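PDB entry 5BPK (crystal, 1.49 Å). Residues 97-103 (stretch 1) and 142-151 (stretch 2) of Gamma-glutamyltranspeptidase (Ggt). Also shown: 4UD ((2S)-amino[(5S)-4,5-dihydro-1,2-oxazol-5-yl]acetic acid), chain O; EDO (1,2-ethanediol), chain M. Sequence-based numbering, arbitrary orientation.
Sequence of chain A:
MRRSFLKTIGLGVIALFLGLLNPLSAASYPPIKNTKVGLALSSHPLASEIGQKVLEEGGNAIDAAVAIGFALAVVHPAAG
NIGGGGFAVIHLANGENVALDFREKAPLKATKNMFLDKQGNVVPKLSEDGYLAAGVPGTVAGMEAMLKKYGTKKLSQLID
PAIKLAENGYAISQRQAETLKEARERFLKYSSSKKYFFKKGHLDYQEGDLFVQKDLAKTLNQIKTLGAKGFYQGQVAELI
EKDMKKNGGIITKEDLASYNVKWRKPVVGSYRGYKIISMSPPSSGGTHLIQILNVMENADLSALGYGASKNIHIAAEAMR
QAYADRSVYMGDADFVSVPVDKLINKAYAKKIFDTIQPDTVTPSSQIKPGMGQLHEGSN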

# COMPACT_ATOMS: atom_id res chain seq x y z
N ASN A 97 -4.37 7.29 18.30
CA ASN A 97 -4.02 6.58 17.07
C ASN A 97 -5.29 6.27 16.30
O ASN A 97 -6.24 5.71 16.85
CB ASN A 97 -3.26 5.30 17.38
CG ASN A 97 -2.00 5.55 18.17
OD1 ASN A 97 -1.04 6.15 17.68
ND2 ASN A 97 -2.00 5.11 19.42
N VAL A 98 -5.32 6.65 15.02
CA VAL A 98 -6.51 6.46 14.21
C VAL A 98 -6.12 5.93 12.85
O VAL A 98 -4.97 6.07 12.43
CB VAL A 98 -7.30 7.79 14.05
CG1 VAL A 98 -7.66 8.36 15.44
CG2 VAL A 98 -6.51 8.79 13.24
N ALA A 99 -7.07 5.27 12.19
CA ALA A 99 -6.85 4.72 10.85
C ALA A 99 -7.92 5.27 9.94
O ALA A 99 -9.11 5.24 10.29
CB ALA A 99 -6.91 3.21 10.88
N LEU A 100 -7.52 5.83 8.81
CA LEU A 100 -8.45 6.32 7.82
C LEU A 100 -8.54 5.33 6.66
O LEU A 100 -7.55 5.03 6.01
CB LEU A 100 -8.01 7.69 7.31
CG LEU A 100 -8.89 8.33 6.25
CD1 LEU A 100 -10.30 8.55 6.72
CD2 LEU A 100 -8.24 9.63 5.77
N ASP A 101 -9.75 4.85 6.42
CA ASP A 101 -10.10 3.96 5.32
C ASP A 101 -10.65 4.83 4.19
O ASP A 101 -11.78 5.32 4.28
CB ASP A 101 -11.15 2.94 5.84
CG ASP A 101 -11.81 2.10 4.75
OD1 ASP A 101 -11.55 2.29 3.55
OD2 ASP A 101 -12.64 1.25 5.15
N PHE A 102 -9.83 5.03 3.15
CA PHE A 102 -10.32 5.59 1.89
C PHE A 102 -10.15 4.59 0.73
O PHE A 102 -9.82 4.94 -0.39
CB PHE A 102 -9.74 6.99 1.61
CG PHE A 102 -8.23 7.08 1.52
CD1 PHE A 102 -7.45 7.25 2.66
CD2 PHE A 102 -7.60 7.13 0.29
CE1 PHE A 102 -6.07 7.40 2.56
CE2 PHE A 102 -6.21 7.26 0.19
CZ PHE A 102 -5.45 7.40 1.33
N ARG A 103 -10.41 3.33 1.06
CA ARG A 103 -10.39 2.24 0.09
C ARG A 103 -11.56 2.36 -0.88
O ARG A 103 -12.66 2.77 -0.50
CB ARG A 103 -10.47 0.91 0.85
CG ARG A 103 -10.42 -0.35 0.01
CD ARG A 103 -9.09 -0.57 -0.68
NE ARG A 103 -8.91 -1.98 -1.05
CZ ARG A 103 -7.86 -2.47 -1.70
NH1 ARG A 103 -6.89 -1.68 -2.11
NH2 ARG A 103 -7.79 -3.76 -1.96
C3 4UD O . 0.17 -2.04 -4.17
C4 4UD O . -1.81 -2.80 -3.49
C5 4UD O . -1.10 -2.49 -4.80
C6 4UD O . -2.88 -3.90 -3.56
C8 4UD O . -3.50 -3.97 -2.18
O9 4UD O . -4.37 -3.19 -1.85
O10 4UD O . -3.10 -4.90 -1.29
N7 4UD O . -3.92 -3.54 -4.52
O2 4UD O . -0.79 -3.25 -2.60
N1 4UD O . 0.26 -2.50 -2.97
C1 EDO M . -14.32 13.57 7.33
O1 EDO M . -14.75 12.27 7.75
C2 EDO M . -13.19 14.05 8.25
O2 EDO M . -12.97 15.45 8.08
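Stretch 2 142-151: GMEAMLKKYG

The helix of stretch 2 packs on strand 97-102 of gamma-glutamyltranspeptidase. Stretch 2 is helical from G142, continuing a helix that begins earlier in the chain, and carries the regular i to i+4 ladder, from M146 N to G142 O (3.1 Å) through G151 N to L147 O (2.9 Å). It runs roughly antiparallel to the strand: the N-to-C directions make an angle of 150°, and the axes approach to 9.0 Å. The start of the helix therefore lies by the end of the strand, F102 against G142 with CA atoms 5.1 Å apart, and Y150 lies by V98.

The backbone of the helix is approached closely at G142, whose CA is 3.6 Å from F102 CB. A side chain here would not fit, since an ideal CB would fall 2.3 Å from F102 CG. L100 CD2 also rests on the helix backbone, 3.4 Å from G142 O, an oxygen that already accepts a hydrogen bond from M146 N.

Apolar packing follows from strand alternation, which turns V98, L100 and F102 toward the helix. L100 (t, p) places CD2 4.0 Å from M146 CB and CD1 4.4 Å from A145 CB. F102 (p) sets CZ 3.8 Å from M143 CE and CE1 4.5 Å from M146 CE; although the CA-to-CB bond of M143 points away, its methyl end comes back to the ring. At the far end V98 CG2 lies 4.1 Å from Y150 CE2. V98 CG1 also touches the hydroxyl oxygen, Y150 OH, at 3.8 Å, a van der Waals contact.

No hydrogen bond joins the stretches, which bury 295 Å² in all. D101 points away, its OD1 accepting from R103 N (2.9 Å). R103 NH1 donates to O9 of the bound 4UD (2.9 Å), while 1,2-ethanediol, probably from the crystallisation liquor, donates from O2 to A145 O (2.9 Å).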

# COMPACT_ATOMS: atom_id res chain seq x y z
N GLY A 142 -10.36 10.85 0.89
CA GLY A 142 -9.41 10.57 1.96
C GLY A 142 -8.53 11.77 2.26
O GLY A 142 -8.32 12.11 3.43
N MET A 143 -8.01 12.41 1.21
CA MET A 143 -7.18 13.60 1.40
C MET A 143 -7.96 14.69 2.12
O MET A 143 -7.45 15.28 3.08
CB MET A 143 -6.66 14.15 0.06
CG MET A 143 -5.69 13.23 -0.69
SD MET A 143 -4.21 12.74 0.21
CE MET A 143 -4.57 11.03 0.56
N GLU A 144 -9.19 14.93 1.69
CA GLU A 144 -9.99 15.99 2.31
C GLU A 144 -10.35 15.65 3.76
O GLU A 144 -10.29 16.52 4.65
CB GLU A 144 -11.26 16.27 1.51
CG GLU A 144 -12.02 17.48 2.04
CD GLU A 144 -13.28 17.76 1.28
OE1 GLU A 144 -13.24 18.66 0.42
OE2 GLU A 144 -14.30 17.08 1.53
N ALA A 145 -10.73 14.41 4.01
CA ALA A 145 -11.10 13.96 5.35
C ALA A 145 -9.99 14.19 6.37
O ALA A 145 -10.23 14.74 7.45
CB ALA A 145 -11.50 12.49 5.32
N MET A 146 -8.76 13.79 6.04
CA MET A 146 -7.68 14.00 7.01
C MET A 146 -7.33 15.48 7.16
O MET A 146 -7.08 15.94 8.27
CB MET A 146 -6.45 13.12 6.75
CG MET A 146 -5.63 13.40 5.54
SD MET A 146 -4.24 12.22 5.57
CE MET A 146 -4.52 11.32 4.06
N LEU A 147 -7.37 16.24 6.08
CA LEU A 147 -7.10 17.68 6.17
C LEU A 147 -8.12 18.38 7.06
O LEU A 147 -7.76 19.16 7.95
CB LEU A 147 -7.12 18.32 4.78
CG LEU A 147 -6.64 19.76 4.76
CD1 LEU A 147 -5.18 19.85 5.24
CD2 LEU A 147 -6.79 20.33 3.37
N LYS A 148 -9.39 18.09 6.82
CA LYS A 148 -10.46 18.70 7.61
C LYS A 148 -10.36 18.37 9.10
O LYS A 148 -10.54 19.26 9.93
CB LYS A 148 -11.84 18.33 7.07
CG LYS A 148 -12.24 19.15 5.86
CD LYS A 148 -13.72 18.94 5.50
CE LYS A 148 -14.15 19.88 4.37
NZ LYS A 148 -15.63 19.91 4.18
N LYS A 149 -10.08 17.12 9.44
CA LYS A 149 -10.10 16.69 10.84
C LYS A 149 -8.84 17.09 11.61
O LYS A 149 -8.93 17.43 12.80
CB LYS A 149 -10.32 15.18 10.94
CG LYS A 149 -10.80 14.69 12.28
CD LYS A 149 -11.37 13.28 12.17
CE LYS A 149 -12.06 12.85 13.47
NZ LYS A 149 -12.77 11.54 13.30
N TYR A 150 -7.69 17.04 10.94
CA TYR A 150 -6.39 17.14 11.62
C TYR A 150 -5.37 18.11 11.02
O TYR A 150 -4.32 18.29 11.62
CB TYR A 150 -5.74 15.76 11.72
CG TYR A 150 -6.54 14.73 12.48
CD1 TYR A 150 -6.85 14.91 13.83
CD2 TYR A 150 -6.98 13.56 11.86
CE1 TYR A 150 -7.59 13.97 14.53
CE2 TYR A 150 -7.72 12.60 12.56
CZ TYR A 150 -8.02 12.81 13.90
OH TYR A 150 -8.75 11.88 14.60
N GLY A 151 -5.67 18.70 9.87
CA GLY A 151 -4.73 19.61 9.20
C GLY A 151 -4.83 21.03 9.73
O GLY A 151 -5.72 21.34 10.53